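Local coordinates for glutathione peroxidase (Schistosoma mansoni, PDB 2V1M), which catalyses the reduction of hydrogen peroxide by glutathione, giving glutathione disulfide and water, as a member of the glutathione peroxidase family with a thioredoxin-like fold, at residues Q52-L65 with A154-L166. Sequence-based numbering, arbitrary orientation. Where two conformers were deposited one is given.
Sequences QLQEMHTRLVGKGL and APYDIEGDIMELL
Two helices that pack on the central mixed sheet of this thioredoxin-like fold meet here, and Gln52 of helix 46-60 meets Tyr156, in the turn leading into helix 159-167. The extended Gln52 chain runs across the tyrosine ring, with CG over its centre, 3.6 Å from the centroid, in a CH-pi contact. Its amide stacks nearly parallel to the ring, the planes 7° apart. Gln52 OE1 accepts the backbone N-H of Tyr156, 2.9 Å from Tyr156 N, in a nearly straight bond (168°). A glutamine suits the place because its methylenes and the face of its amide cover the ring, while its carbonyl oxygen accepts a backbone N-H just before helix 159-167. Pro155, which has no N-H to offer, packs its ring against Leu53 and, in one of the two conformers of Met56, against that side chain too. In the same conformer Met56 meets the edge of the tyrosine ring through CG and turns its CE towards Ile162 CD1.

The helix axes are 12.4 Å apart at closest approach and run roughly parallel, at 27° to each other, a wide spacing bridged by long side chains. Both helices lie against the sheet, Leu53 touching Leu35 and Ile162 touching Leu138. Leu60 is a knob in the hole formed by Glu159, Ile162, Met163 and Leu166, its CD2 3.6 Å from Met163 SD. Towards solvent, Arg59 NH2 forms a salt bridge with Glu159 OE2 (2.9 Å), reached on the syn side and lying near the guanidinium plane, although the two flat groups are almost perpendicular. Gly64, with positive phi, is the C-prime residue of a Schellman motif ending helix 46-60; glycine tolerates that backbone and leaves Leu166 CD2 room to lie 3.5 Å from Gly64 C.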
ATOM      1  N   GLN A  52       8.851  -7.681   6.518  1.00  2.92           N
ATOM      2  CA  GLN A  52       8.324  -6.905   7.637  1.00  3.33           C
ATOM      3  C   GLN A  52       6.806  -6.700   7.488  1.00  2.92           C
ATOM      4  O   GLN A  52       6.095  -6.720   8.498  1.00  3.28           O
ATOM      5  CB  GLN A  52       9.024  -5.570   7.766  1.00  3.39           C
ATOM      6  CG  GLN A  52      10.486  -5.737   8.208  1.00  4.16           C
ATOM      7  CD  GLN A  52      11.151  -4.431   8.596  1.00  5.17           C
ATOM      8  OE1 GLN A  52      10.532  -3.374   8.662  1.00  4.78           O
ATOM      9  NE2 GLN A  52      12.431  -4.505   8.884  0.80  9.40           N
ATOM     10  N   LEU A  53       6.333  -6.432   6.267  1.00  2.89           N
ATOM     11  CA  LEU A  53       4.882  -6.282   6.084  1.00  3.22           C
ATOM     12  C   LEU A  53       4.118  -7.542   6.480  1.00  3.00           C
ATOM     13  O   LEU A  53       3.043  -7.471   7.070  1.00  3.22           O
ATOM     14  CB  LEU A  53       4.542  -5.838   4.658  1.00  3.22           C
ATOM     15  CG  LEU A  53       5.016  -4.428   4.310  1.00  3.51           C
ATOM     16  CD1 LEU A  53       4.918  -4.243   2.779  1.00  4.55           C
ATOM     17  CD2 LEU A  53       4.127  -3.376   5.010  1.00  3.99           C
ATOM     18  N   GLN A  54       4.640  -8.714   6.097  1.00  3.02           N
ATOM     19  CA  GLN A  54       3.950  -9.964   6.456  1.00  2.90           C
ATOM     20  C   GLN A  54       3.959 -10.177   7.981  1.00  3.21           C
ATOM     21  O   GLN A  54       2.952 -10.655   8.546  1.00  3.23           O
ATOM     22  CB  GLN A  54       4.584 -11.143   5.702  1.00  3.23           C
ATOM     23  CG  GLN A  54       4.019 -12.485   6.121  1.00  3.02           C
ATOM     24  CD  GLN A  54       2.538 -12.625   6.043  1.00  3.25           C
ATOM     25  OE1 GLN A  54       1.847 -11.928   5.262  1.00  3.04           O
ATOM     26  NE2 GLN A  54       2.004 -13.552   6.874  1.00  2.91           N
ATOM     27  N   GLU A  55       5.068  -9.848   8.641  1.00  3.21           N
ATOM     28  CA  GLU A  55       5.104  -9.910  10.109  0.80  3.47           C
ATOM     29  C   GLU A  55       4.102  -8.931  10.727  1.00  3.31           C
ATOM     30  O   GLU A  55       3.435  -9.248  11.727  1.00  4.01           O
ATOM     31  CB  GLU A  55       6.525  -9.643  10.618  0.80  4.75           C
ATOM     32  CG  GLU A  55       7.512 -10.764  10.327  0.80  8.75           C
ATOM     33  CD  GLU A  55       8.944 -10.319   9.927  0.80  8.74           C
ATOM     34  OE1 GLU A  55       9.339  -9.163  10.168  0.80  9.83           O
ATOM     35  OE2 GLU A  55       9.704 -11.145   9.348  0.80  9.02           O
ATOM     36  N   MET A  56       4.025  -7.727  10.183  1.00  3.25           N
ATOM     37  CA  MET A  56       3.088  -6.774  10.754  0.50  3.57           C
ATOM     38  C   MET A  56       1.641  -7.159  10.509  1.00  3.36           C
ATOM     39  O   MET A  56       0.817  -6.995  11.413  1.00  3.61           O
ATOM     40  CB  MET A  56       3.357  -5.384  10.232  0.50  3.14           C
ATOM     41  CG  MET A  56       4.682  -4.829  10.686  0.50  2.85           C
ATOM     42  SD  MET A  56       5.168  -3.305   9.848  0.50  4.05           S
ATOM     43  CE  MET A  56       3.938  -2.186  10.526  0.50  4.57           C
ATOM     44  N   HIS A  57       1.344  -7.692   9.324  1.00  3.25           N
ATOM     45  CA  HIS A  57       0.014  -8.254   9.073  1.00  3.39           C
ATOM     46  C   HIS A  57      -0.311  -9.294  10.148  1.00  3.19           C
ATOM     47  O   HIS A  57      -1.383  -9.296  10.752  1.00  3.37           O
ATOM     48  CB  HIS A  57      -0.001  -8.933   7.713  1.00  3.55           C
ATOM     49  CG  HIS A  57      -1.231  -9.744   7.496  1.00  3.95           C
ATOM     50  ND1 HIS A  57      -2.404  -9.188   7.013  1.00  4.47           N
ATOM     51  CD2 HIS A  57      -1.465 -11.067   7.720  1.00  4.30           C
ATOM     52  CE1 HIS A  57      -3.293 -10.165   6.944  1.00  4.71           C
ATOM     53  NE2 HIS A  57      -2.764 -11.298   7.379  1.00  4.59           N
ATOM     54  N   THR A  58       0.618 -10.226  10.367  1.00  3.33           N
ATOM     55  CA  THR A  58       0.340 -11.312  11.296  1.00  3.43           C
ATOM     56  C   THR A  58       0.135 -10.792  12.733  1.00  3.68           C
ATOM     57  O   THR A  58      -0.706 -11.305  13.481  1.00  4.83           O
ATOM     58  CB  THR A  58       1.425 -12.375  11.160  1.00  3.89           C
ATOM     59  OG1 THR A  58       1.351 -12.928   9.827  1.00  4.00           O
ATOM     60  CG2 THR A  58       1.233 -13.499  12.157  1.00  4.33           C
ATOM     61  N   ARG A  59       0.902  -9.765  13.116  1.00  3.76           N
ATOM     62  CA  ARG A  59       0.763  -9.199  14.458  1.00  4.46           C
ATOM     63  C   ARG A  59      -0.546  -8.413  14.628  1.00  3.84           C
ATOM     64  O   ARG A  59      -1.139  -8.422  15.723  1.00  4.83           O
ATOM     65  CB  ARG A  59       1.984  -8.309  14.801  1.00  5.63           C
ATOM     66  CG  ARG A  59       1.964  -7.743  16.204  1.00  7.58           C
ATOM     67  CD  ARG A  59       3.170  -6.882  16.486  1.00 11.50           C
ATOM     68  NE  ARG A  59       4.277  -7.689  16.978  1.00 15.54           N
ATOM     69  CZ  ARG A  59       5.408  -7.196  17.470  0.50 13.02           C
ATOM     70  NH1 ARG A  59       6.349  -8.025  17.900  0.50 13.03           N
ATOM     71  NH2 ARG A  59       5.607  -5.884  17.517  0.50 11.88           N
ATOM     72  N   LEU A  60      -0.968  -7.701  13.571  1.00  3.26           N
ATOM     73  CA  LEU A  60      -1.963  -6.630  13.738  1.00  3.78           C
ATOM     74  C   LEU A  60      -3.248  -6.803  12.959  1.00  3.38           C
ATOM     75  O   LEU A  60      -4.180  -6.009  13.206  1.00  3.81           O
ATOM     76  CB  LEU A  60      -1.304  -5.292  13.415  1.00  3.95           C
ATOM     77  CG  LEU A  60      -0.162  -4.910  14.379  1.00  5.80           C
ATOM     78  CD1 LEU A  60       0.526  -3.645  13.892  1.00  7.39           C
ATOM     79  CD2 LEU A  60      -0.622  -4.767  15.829  1.00  7.88           C
ATOM     80  N   VAL A  61      -3.381  -7.778  12.054  1.00  3.47           N
ATOM     81  CA  VAL A  61      -4.623  -7.904  11.311  1.00  4.13           C
ATOM     82  C   VAL A  61      -5.831  -8.086  12.244  1.00  4.45           C
ATOM     83  O   VAL A  61      -6.897  -7.510  12.008  1.00  4.32           O
ATOM     84  CB  VAL A  61      -4.531  -9.037  10.273  1.00  4.00           C
ATOM     85  CG1 VAL A  61      -4.317 -10.414  10.927  1.00  4.72           C
ATOM     86  CG2 VAL A  61      -5.766  -9.028   9.329  1.00  4.92           C
ATOM     87  N   GLY A  62      -5.647  -8.860  13.309  1.00  4.55           N
ATOM     88  CA  GLY A  62      -6.740  -9.103  14.246  1.00  5.94           C
ATOM     89  C   GLY A  62      -7.158  -7.873  15.035  1.00  6.12           C
ATOM     90  O   GLY A  62      -8.234  -7.880  15.636  1.00  9.68           O
ATOM     91  N   LYS A  63      -6.298  -6.861  15.087  1.00  5.22           N
ATOM     92  CA  LYS A  63      -6.554  -5.615  15.785  1.00  5.26           C
ATOM     93  C   LYS A  63      -7.127  -4.538  14.871  1.00  5.12           C
ATOM     94  O   LYS A  63      -7.499  -3.470  15.347  1.00  6.07           O
ATOM     95  CB  LYS A  63      -5.262  -5.108  16.422  1.00  6.46           C
ATOM     96  CG  LYS A  63      -4.692  -6.025  17.494  0.70  7.62           C
ATOM     97  CD  LYS A  63      -3.429  -5.419  18.121  0.40  7.67           C
ATOM     98  CE  LYS A  63      -2.503  -6.462  18.717  0.40 10.23           C
ATOM     99  NZ  LYS A  63      -3.240  -7.397  19.599  0.40  9.37           N
ATOM    100  N   GLY A  64      -7.198  -4.830  13.574  1.00  4.64           N
ATOM    101  CA  GLY A  64      -7.823  -3.913  12.605  1.00  4.78           C
ATOM    102  C   GLY A  64      -6.913  -3.331  11.535  1.00  4.55           C
ATOM    103  O   GLY A  64      -7.353  -2.438  10.813  1.00  5.34           O
ATOM    104  N   LEU A  65      -5.658  -3.783  11.426  1.00  3.95           N
ATOM    105  CA  LEU A  65      -4.786  -3.317  10.366  1.00  4.07           C
ATOM    106  C   LEU A  65      -5.055  -4.074   9.060  1.00  3.55           C
ATOM    107  O   LEU A  65      -5.117  -5.326   9.081  1.00  4.26           O
ATOM    108  CB  LEU A  65      -3.315  -3.509  10.733  1.00  4.18           C
ATOM    109  CG  LEU A  65      -2.331  -3.072   9.632  1.00  4.26           C
ATOM    110  CD1 LEU A  65      -2.370  -1.569   9.390  1.00  4.74           C
ATOM    111  CD2 LEU A  65      -0.922  -3.503  10.032  1.00  4.84           C
ATOM    112  N   ALA A 154      11.591   1.627   7.096  1.00  3.75           N
ATOM    113  CA  ALA A 154      11.268   0.247   7.389  1.00  4.27           C
ATOM    114  C   ALA A 154       9.803   0.144   7.819  1.00  3.87           C
ATOM    115  O   ALA A 154       9.368   0.925   8.661  1.00  4.04           O
ATOM    116  CB  ALA A 154      12.163  -0.262   8.519  1.00  5.72           C
ATOM    117  N   PRO A 155       9.056  -0.868   7.318  1.00  3.46           N
ATOM    118  CA  PRO A 155       7.668  -1.007   7.787  1.00  4.03           C
ATOM    119  C   PRO A 155       7.571  -1.052   9.306  1.00  4.07           C
ATOM    120  O   PRO A 155       6.657  -0.475   9.882  1.00  4.55           O
ATOM    121  CB  PRO A 155       7.206  -2.306   7.112  1.00  4.14           C
ATOM    122  CG  PRO A 155       7.988  -2.311   5.770  1.00  4.11           C
ATOM    123  CD  PRO A 155       9.364  -1.752   6.156  1.00  4.29           C
ATOM    124  N   TYR A 156       8.509  -1.722   9.976  1.00  4.73           N
ATOM    125  CA  TYR A 156       8.454  -1.805  11.430  1.00  5.96           C
ATOM    126  C   TYR A 156       8.441  -0.435  12.095  1.00  5.34           C
ATOM    127  O   TYR A 156       7.876  -0.287  13.191  1.00  7.02           O
ATOM    128  CB  TYR A 156       9.637  -2.610  11.963  1.00  7.18           C
ATOM    129  CG  TYR A 156       9.570  -4.088  11.787  1.00  9.29           C
ATOM    130  CD1 TYR A 156       8.393  -4.724  11.411  1.00 10.02           C
ATOM    131  CD2 TYR A 156      10.687  -4.864  12.044  1.00 12.04           C
ATOM    132  CE1 TYR A 156       8.317  -6.094  11.313  1.00 11.29           C
ATOM    133  CE2 TYR A 156      10.639  -6.252  11.925  1.00 12.03           C
ATOM    134  CZ  TYR A 156       9.437  -6.848  11.562  1.00 10.33           C
ATOM    135  OH  TYR A 156       9.399  -8.212  11.456  0.80 11.47           O
ATOM    136  N   ASP A 157       9.075   0.546  11.484  1.00  6.07           N
ATOM    137  CA  ASP A 157       9.112   1.883  12.079  1.00  6.56           C
ATOM    138  C   ASP A 157       7.799   2.630  11.987  1.00  6.08           C
ATOM    139  O   ASP A 157       7.666   3.717  12.571  1.00  7.46           O
ATOM    140  CB  ASP A 157      10.240   2.680  11.477  1.00  7.76           C
ATOM    141  CG  ASP A 157      11.621   2.132  11.899  1.00 10.91           C
ATOM    142  OD1 ASP A 157      11.700   1.398  12.898  1.00 16.53           O
ATOM    143  OD2 ASP A 157      12.615   2.492  11.283  1.00 16.49           O
ATOM    144  N   ILE A 158       6.820   2.050  11.298  1.00  4.60           N
ATOM    145  CA  ILE A 158       5.478   2.630  11.178  1.00  4.51           C
ATOM    146  C   ILE A 158       4.538   2.044  12.253  1.00  4.15           C
ATOM    147  O   ILE A 158       3.419   2.540  12.462  1.00  4.50           O
ATOM    148  CB  ILE A 158       4.942   2.376   9.742  1.00  4.23           C
ATOM    149  CG1 ILE A 158       5.921   2.961   8.724  1.00  4.65           C
ATOM    150  CG2 ILE A 158       3.540   2.979   9.537  1.00  4.89           C
ATOM    151  CD1 ILE A 158       5.605   2.592   7.291  1.00  5.61           C
ATOM    152  N   GLU A 159       4.986   1.004  12.960  1.00  5.11           N
ATOM    153  CA  GLU A 159       4.077   0.284  13.844  1.00  5.51           C
ATOM    154  C   GLU A 159       3.542   1.169  14.978  1.00  5.32           C
ATOM    155  O   GLU A 159       2.369   1.051  15.327  1.00  5.31           O
ATOM    156  CB  GLU A 159       4.803  -0.937  14.408  1.00  7.60           C
ATOM    157  CG  GLU A 159       3.876  -1.898  15.071  0.80  8.36           C
ATOM    158  CD  GLU A 159       4.375  -3.331  15.066  0.50  8.23           C
ATOM    159  OE1 GLU A 159       5.076  -3.769  14.126  0.50 10.44           O
ATOM    160  OE2 GLU A 159       4.031  -4.014  16.043  0.50  9.23           O
ATOM    161  N   GLY A 160       4.375   2.028  15.561  1.00  5.49           N
ATOM    162  CA  GLY A 160       3.913   2.906  16.642  1.00  6.11           C
ATOM    163  C   GLY A 160       2.742   3.792  16.175  1.00  5.25           C
ATOM    164  O   GLY A 160       1.720   3.960  16.881  1.00  5.50           O
ATOM    165  N   ASP A 161       2.887   4.374  14.981  1.00  4.71           N
ATOM    166  CA  ASP A 161       1.836   5.209  14.432  1.00  4.87           C
ATOM    167  C   ASP A 161       0.577   4.390  14.137  1.00  4.23           C
ATOM    168  O   ASP A 161      -0.543   4.860  14.368  1.00  4.73           O
ATOM    169  CB  ASP A 161       2.317   5.908  13.154  1.00  5.10           C
ATOM    170  CG  ASP A 161       3.415   6.965  13.416  1.00  5.56           C
ATOM    171  OD1 ASP A 161       3.553   7.435  14.567  1.00  7.33           O
ATOM    172  OD2 ASP A 161       4.102   7.354  12.432  1.00  6.42           O
ATOM    173  N   ILE A 162       0.747   3.172  13.621  1.00  3.95           N
ATOM    174  CA  ILE A 162      -0.395   2.291  13.432  1.00  4.08           C
ATOM    175  C   ILE A 162      -1.118   2.045  14.756  1.00  4.05           C
ATOM    176  O   ILE A 162      -2.344   2.100  14.801  1.00  4.56           O
ATOM    177  CB  ILE A 162       0.065   0.972  12.780  1.00  4.22           C
ATOM    178  CG1 ILE A 162       0.405   1.234  11.287  1.00  3.99           C
ATOM    179  CG2 ILE A 162      -1.042  -0.120  12.903  1.00  5.11           C
ATOM    180  CD1 ILE A 162       1.238   0.103  10.657  1.00  4.80           C
ATOM    181  N   MET A 163      -0.381   1.736  15.823  1.00  4.66           N
ATOM    182  CA  MET A 163      -1.029   1.470  17.117  1.00  5.26           C
ATOM    183  C   MET A 163      -1.854   2.648  17.570  1.00  5.48           C
ATOM    184  O   MET A 163      -2.946   2.468  18.147  1.00  5.69           O
ATOM    185  CB  MET A 163      -0.013   1.089  18.221  1.00  5.60           C
ATOM    186  CG  MET A 163       0.809  -0.174  17.918  1.00  6.93           C
ATOM    187  SD  MET A 163      -0.080  -1.566  17.306  0.80  6.44           S
ATOM    188  CE  MET A 163      -0.920  -2.127  18.784  1.00 10.71           C
ATOM    189  N   GLU A 164      -1.355   3.870  17.371  0.50  5.38           N
ATOM    190  CA  GLU A 164      -2.144   5.034  17.782  0.50  5.98           C
ATOM    191  C   GLU A 164      -3.478   5.036  17.039  0.50  5.10           C
ATOM    192  O   GLU A 164      -4.560   5.201  17.650  0.50  5.23           O
ATOM    193  CB  GLU A 164      -1.355   6.341  17.596  0.50  5.91           C
ATOM    194  CG  GLU A 164      -0.123   6.456  18.536  0.50  7.55           C
ATOM    195  CD  GLU A 164       0.811   7.634  18.261  0.50  9.85           C
ATOM    196  OE1 GLU A 164       1.290   7.826  17.125  0.50 12.02           O
ATOM    197  OE2 GLU A 164       1.104   8.367  19.218  0.50 14.02           O
ATOM    198  N   LEU A 165      -3.419   4.822  15.731  1.00  4.69           N
ATOM    199  CA  LEU A 165      -4.675   4.886  14.966  1.00  4.86           C
ATOM    200  C   LEU A 165      -5.597   3.692  15.255  1.00  4.95           C
ATOM    201  O   LEU A 165      -6.829   3.825  15.188  1.00  5.92           O
ATOM    202  CB  LEU A 165      -4.396   5.015  13.480  1.00  4.43           C
ATOM    203  CG  LEU A 165      -3.606   6.261  13.047  1.00  4.32           C
ATOM    204  CD1 LEU A 165      -3.540   6.280  11.512  1.00  5.34           C
ATOM    205  CD2 LEU A 165      -4.279   7.536  13.572  1.00  6.46           C
ATOM    206  N   LEU A 166      -5.033   2.524  15.554  1.00  5.35           N
ATOM    207  CA  LEU A 166      -5.876   1.347  15.915  1.00  5.56           C
ATOM    208  C   LEU A 166      -6.608   1.573  17.209  1.00  6.29           C
ATOM    209  O   LEU A 166      -7.726   1.069  17.385  1.00  7.70           O
ATOM    210  CB  LEU A 166      -5.012   0.082  16.067  1.00  5.84           C
ATOM    211  CG  LEU A 166      -4.439  -0.507  14.768  1.00  5.55           C
ATOM    212  CD1 LEU A 166      -3.485  -1.624  15.090  1.00  6.20           C
ATOM    213  CD2 LEU A 166      -5.525  -1.045  13.829  1.00  6.42           C
TER